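Cell wall surface anchor family protein (Streptococcus agalactiae serogroup V, PDB 3TW0) serves as the adhesive tip pilin of group B streptococcal pili, probably contributing to host attachment through its metal-binding von Willebrand factor type A domain. Local coordinates at residues V41-D46 with L120-K126; N280-P284 with K296-T300. The protein carries 2 engineered substitutions. All coordinates share one frame; numbering follows the deposited sequence.

In the fold
Contact 1 and contact 2 lie on opposite sides of the chain's centre, with their nearest atoms about 24 Å apart, and share no helix or strand. Contact 1 joins helix 33-48 to the end of helix 114-122 and the turn after it; its aliphatic side is buried against the parallel sheet of the von Willebrand factor type A domain, while its salt bridges line the outer side. Contact 2, also partly buried, joins two irregular segments of the long insertion between sheet strands 165-172 and 319-324. Side-chain charge and apolar packing carry the first, whereas a backbone bridge and a tyrosine face laid on isoleucine carry the second.

Contact 1: V41-D46 with L120-K126; sequences VEKLID and LKSRIPK
The carboxylates of Glu42 and Asp46 each take a lysine ammonium from 120-126 on the syn side. Lys126 NZ lies 2.9 Å from Glu42 OE2, 31° out of the carboxylate plane, and makes a weak second bond to OE1, so the lysine tip sits across both oxygens. On Asp46 the syn lone pair of OD1 is used, with Lys121 NZ at 2.8 Å. A bend in the Lys121 chain at chi3 (72°) turns its ammonium group to the carboxylate after CG has run past Ile45 CG2. Glu42 OE2 is gripped a second time by a water at 2.6 Å, which also donates to Lys121 O and thereby ties the carboxylate to the end of the other helix. The paired charges would probably stabilise both acids as carboxylates. Beneath them the contact is aliphatic. Ile45 CD1 and Leu120 CD2 meet tip to tip at 3.6 Å, and Ile124 CD1 touches both Val41 CG1, at 3.7 Å, and the CG methylene of Glu42. Helix 33-48, the crossover from strand 11-18 to strand 55-61, is thus joined to the end of helix 114-122; Val41 and Ile45 rest on Val15, and Ile45 and Leu120 share Val56 of the edge strand.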
# COMPACT_ATOMS: atom_id res chain seq x y z
N VAL A 41 9.55 -2.14 16.52
CA VAL A 41 9.51 -3.59 16.21
C VAL A 41 10.48 -4.41 17.08
O VAL A 41 10.08 -5.39 17.71
CB VAL A 41 9.75 -3.87 14.70
CG1 VAL A 41 9.82 -5.39 14.43
CG2 VAL A 41 8.69 -3.22 13.86
N GLU A 42 11.75 -4.01 17.13
CA GLU A 42 12.71 -4.66 18.04
C GLU A 42 12.14 -4.82 19.46
O GLU A 42 12.28 -5.88 20.08
CB GLU A 42 14.00 -3.84 18.12
CG GLU A 42 15.02 -4.22 17.07
CD GLU A 42 16.16 -3.22 16.93
OE1 GLU A 42 16.14 -2.15 17.57
OE2 GLU A 42 17.08 -3.50 16.13
N LYS A 43 11.52 -3.76 19.96
CA LYS A 43 10.97 -3.76 21.33
C LYS A 43 9.79 -4.70 21.43
O LYS A 43 9.62 -5.40 22.43
CB LYS A 43 10.55 -2.35 21.77
CG LYS A 43 11.52 -1.63 22.72
CD LYS A 43 12.26 -0.45 22.04
CE LYS A 43 11.35 0.77 21.78
NZ LYS A 43 10.40 1.04 22.90
N LEU A 44 8.98 -4.74 20.38
CA LEU A 44 7.82 -5.63 20.41
C LEU A 44 8.24 -7.10 20.38
O LEU A 44 7.80 -7.91 21.21
CB LEU A 44 6.82 -5.26 19.31
CG LEU A 44 5.61 -6.18 19.37
CD1 LEU A 44 4.62 -5.80 20.47
CD2 LEU A 44 4.98 -6.14 18.07
N ILE A 45 9.14 -7.44 19.46
CA ILE A 45 9.68 -8.78 19.38
C ILE A 45 10.23 -9.22 20.74
O ILE A 45 9.86 -10.29 21.23
CB ILE A 45 10.77 -8.92 18.26
CG1 ILE A 45 10.21 -8.57 16.86
CG2 ILE A 45 11.37 -10.32 18.28
CD1 ILE A 45 9.14 -9.54 16.29
N ASP A 46 11.10 -8.41 21.35
CA ASP A 46 11.71 -8.79 22.65
C ASP A 46 10.62 -9.01 23.69
O ASP A 46 10.68 -9.96 24.47
CB ASP A 46 12.70 -7.75 23.16
CG ASP A 46 13.96 -7.66 22.31
OD1 ASP A 46 14.28 -8.64 21.58
OD2 ASP A 46 14.63 -6.61 22.37
N LEU A 120 15.08 -13.04 12.34
CA LEU A 120 14.01 -12.02 12.18
C LEU A 120 14.52 -10.62 12.54
O LEU A 120 14.47 -9.70 11.71
CB LEU A 120 12.78 -12.42 13.01
CG LEU A 120 11.48 -11.64 12.90
CD1 LEU A 120 10.32 -12.52 13.33
CD2 LEU A 120 11.58 -10.38 13.73
N LYS A 121 15.07 -10.47 13.74
CA LYS A 121 15.53 -9.17 14.21
C LYS A 121 16.68 -8.60 13.35
O LYS A 121 16.76 -7.39 13.18
CB LYS A 121 15.93 -9.23 15.68
CG LYS A 121 14.81 -9.58 16.67
CD LYS A 121 15.34 -9.55 18.11
CE LYS A 121 15.58 -8.11 18.52
NZ LYS A 121 16.32 -7.93 19.83
N SER A 122 17.55 -9.46 12.81
CA SER A 122 18.63 -9.03 11.88
C SER A 122 18.06 -8.49 10.55
O SER A 122 18.70 -7.71 9.84
CB SER A 122 19.61 -10.17 11.60
OG SER A 122 19.12 -11.07 10.59
N ARG A 123 16.85 -8.91 10.22
CA ARG A 123 16.22 -8.47 8.98
C ARG A 123 15.37 -7.19 9.11
O ARG A 123 14.82 -6.70 8.11
CB ARG A 123 15.38 -9.61 8.43
CG ARG A 123 16.23 -10.72 7.86
CD ARG A 123 15.36 -11.71 7.18
NE ARG A 123 16.10 -12.91 6.84
CZ ARG A 123 15.54 -14.07 6.52
NH1 ARG A 123 14.23 -14.21 6.49
NH2 ARG A 123 16.31 -15.10 6.21
N ILE A 124 15.30 -6.63 10.32
CA ILE A 124 14.55 -5.40 10.56
C ILE A 124 15.32 -4.21 9.95
O ILE A 124 16.37 -3.83 10.46
CB ILE A 124 14.33 -5.18 12.09
CG1 ILE A 124 13.38 -6.22 12.69
CG2 ILE A 124 13.79 -3.79 12.39
CD1 ILE A 124 13.42 -6.23 14.21
N PRO A 125 14.81 -3.60 8.87
CA PRO A 125 15.48 -2.38 8.38
C PRO A 125 15.29 -1.18 9.32
O PRO A 125 14.29 -1.10 10.08
CB PRO A 125 14.75 -2.12 7.07
CG PRO A 125 13.34 -2.60 7.33
CD PRO A 125 13.57 -3.89 8.12
N LYS A 126 16.23 -0.23 9.25
CA LYS A 126 16.22 0.99 10.06
C LYS A 126 16.20 2.19 9.11
O LYS A 126 16.31 3.34 9.53
CB LYS A 126 17.47 1.03 10.96
CG LYS A 126 17.58 -0.15 11.96
CD LYS A 126 16.61 0.02 13.12
CE LYS A 126 16.74 -1.10 14.16
NZ LYS A 126 17.94 -0.92 15.03
O HOH W 1 17.16 -6.09 15.66

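Contact 2: N280-P284 with K296-T300; sequences NWVYP and KQIKT
Tyr283 lays one face of its phenol ring over the side chain of Ile298, whose CB stands 4.1 Å from the ring centroid in a CH-pi contact, 28° off the ring normal. Ile298 CG2 approaches Tyr283 CE1 at 3.6 Å, and the two side chains run alongside each other in the same direction. With chi1 at 79°, Tyr283 CG sits between its backbone N and carbonyl carbon, which swings the ring back over the isoleucine although its CB points away from 296-300; the hydroxyl goes on to bond the backbone N of Ile182. The backbones of the same two residues form an antiparallel hydrogen-bonded pair. Its firm half is Ile298 N to Tyr283 O, at 2.8 Å; the return bond, Tyr283 N to Ile298 O, is weak at 3.5 Å. Val282 CG1 lies 3.5 Å from Ile298 O and also touches Gln297 CB. Beyond the pair, the cis peptide before Pro284 leaves its CD 3.6 Å from Lys296 O. This is an isolated beta bridge closing an irregular loop, within the large insertion between strands 165-172 and 319-324 of the von Willebrand factor type A fold, just ahead of helix 302-312.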
# COMPACT_ATOMS: atom_id res chain seq x y z
N ASN A 280 -4.29 5.38 -11.70
CA ASN A 280 -4.33 6.48 -10.73
C ASN A 280 -5.63 7.29 -10.68
O ASN A 280 -5.73 8.22 -9.88
CB ASN A 280 -3.15 7.44 -10.95
CG ASN A 280 -1.86 6.90 -10.34
OD1 ASN A 280 -1.86 6.42 -9.19
ND2 ASN A 280 -0.76 6.98 -11.10
N TRP A 281 -6.60 6.93 -11.52
CA TRP A 281 -7.83 7.69 -11.72
C TRP A 281 -8.89 7.34 -10.69
O TRP A 281 -8.95 6.22 -10.19
CB TRP A 281 -8.46 7.35 -13.08
CG TRP A 281 -7.69 7.79 -14.31
CD1 TRP A 281 -6.44 8.38 -14.35
CD2 TRP A 281 -8.08 7.60 -15.68
NE1 TRP A 281 -6.07 8.63 -15.66
CE2 TRP A 281 -7.05 8.14 -16.49
CE3 TRP A 281 -9.22 7.05 -16.30
CZ2 TRP A 281 -7.12 8.16 -17.89
CZ3 TRP A 281 -9.28 7.05 -17.70
CH2 TRP A 281 -8.24 7.62 -18.48
N VAL A 282 -9.79 8.27 -10.41
CA VAL A 282 -11.02 7.89 -9.70
C VAL A 282 -11.67 6.79 -10.53
O VAL A 282 -11.65 6.84 -11.76
CB VAL A 282 -11.95 9.11 -9.50
CG1 VAL A 282 -13.32 8.68 -8.97
CG2 VAL A 282 -11.31 10.06 -8.53
N TYR A 283 -12.19 5.76 -9.86
CA TYR A 283 -12.85 4.69 -10.58
C TYR A 283 -14.05 4.20 -9.74
O TYR A 283 -14.18 4.54 -8.57
CB TYR A 283 -11.87 3.54 -10.90
CG TYR A 283 -11.63 2.63 -9.71
CD1 TYR A 283 -10.75 3.00 -8.70
CD2 TYR A 283 -12.31 1.42 -9.58
CE1 TYR A 283 -10.53 2.18 -7.59
CE2 TYR A 283 -12.12 0.59 -8.46
CZ TYR A 283 -11.23 0.98 -7.48
OH TYR A 283 -11.03 0.18 -6.40
N PRO A 284 -14.93 3.40 -10.34
CA PRO A 284 -14.88 2.84 -11.70
C PRO A 284 -15.17 3.87 -12.79
O PRO A 284 -15.71 4.94 -12.52
CB PRO A 284 -15.98 1.78 -11.66
CG PRO A 284 -16.98 2.34 -10.65
CD PRO A 284 -16.23 3.14 -9.67
N LYS A 296 -21.35 5.55 -7.32
CA LYS A 296 -20.29 5.27 -6.36
C LYS A 296 -18.96 5.60 -7.01
O LYS A 296 -18.74 5.20 -8.18
CB LYS A 296 -20.30 3.78 -5.99
CG LYS A 296 -19.21 3.35 -4.96
CD LYS A 296 -19.45 4.02 -3.59
CE LYS A 296 -18.18 4.08 -2.78
NZ LYS A 296 -18.34 4.57 -1.37
N GLN A 297 -18.07 6.27 -6.25
CA GLN A 297 -16.70 6.57 -6.69
C GLN A 297 -15.68 6.27 -5.61
O GLN A 297 -15.81 6.73 -4.45
CB GLN A 297 -16.54 8.03 -7.13
CG GLN A 297 -17.25 8.43 -8.45
CD GLN A 297 -17.13 9.92 -8.75
OE1 GLN A 297 -17.43 10.38 -9.85
NE2 GLN A 297 -16.71 10.69 -7.76
N ILE A 298 -14.66 5.49 -5.98
CA ILE A 298 -13.52 5.24 -5.07
C ILE A 298 -12.53 6.37 -5.33
O ILE A 298 -12.16 6.60 -6.47
CB ILE A 298 -12.91 3.84 -5.34
CG1 ILE A 298 -13.98 2.74 -5.21
CG2 ILE A 298 -11.67 3.58 -4.47
CD1 ILE A 298 -14.59 2.57 -3.82
N LYS A 299 -12.13 7.10 -4.29
CA LYS A 299 -11.29 8.31 -4.46
C LYS A 299 -10.00 8.29 -3.66
O LYS A 299 -9.15 9.19 -3.82
CB LYS A 299 -12.10 9.56 -4.11
CG LYS A 299 -13.38 9.75 -4.94
CD LYS A 299 -14.36 10.74 -4.27
CE LYS A 299 -15.17 11.45 -5.32
NZ LYS A 299 -16.65 11.55 -4.98
N THR A 300 -9.84 7.29 -2.79
CA THR A 300 -8.57 7.08 -2.08
C THR A 300 -8.12 5.60 -2.03
O THR A 300 -8.87 4.70 -2.38
CB THR A 300 -8.67 7.54 -0.63
OG1 THR A 300 -9.57 6.68 0.07
CG2 THR A 300 -9.15 9.00 -0.56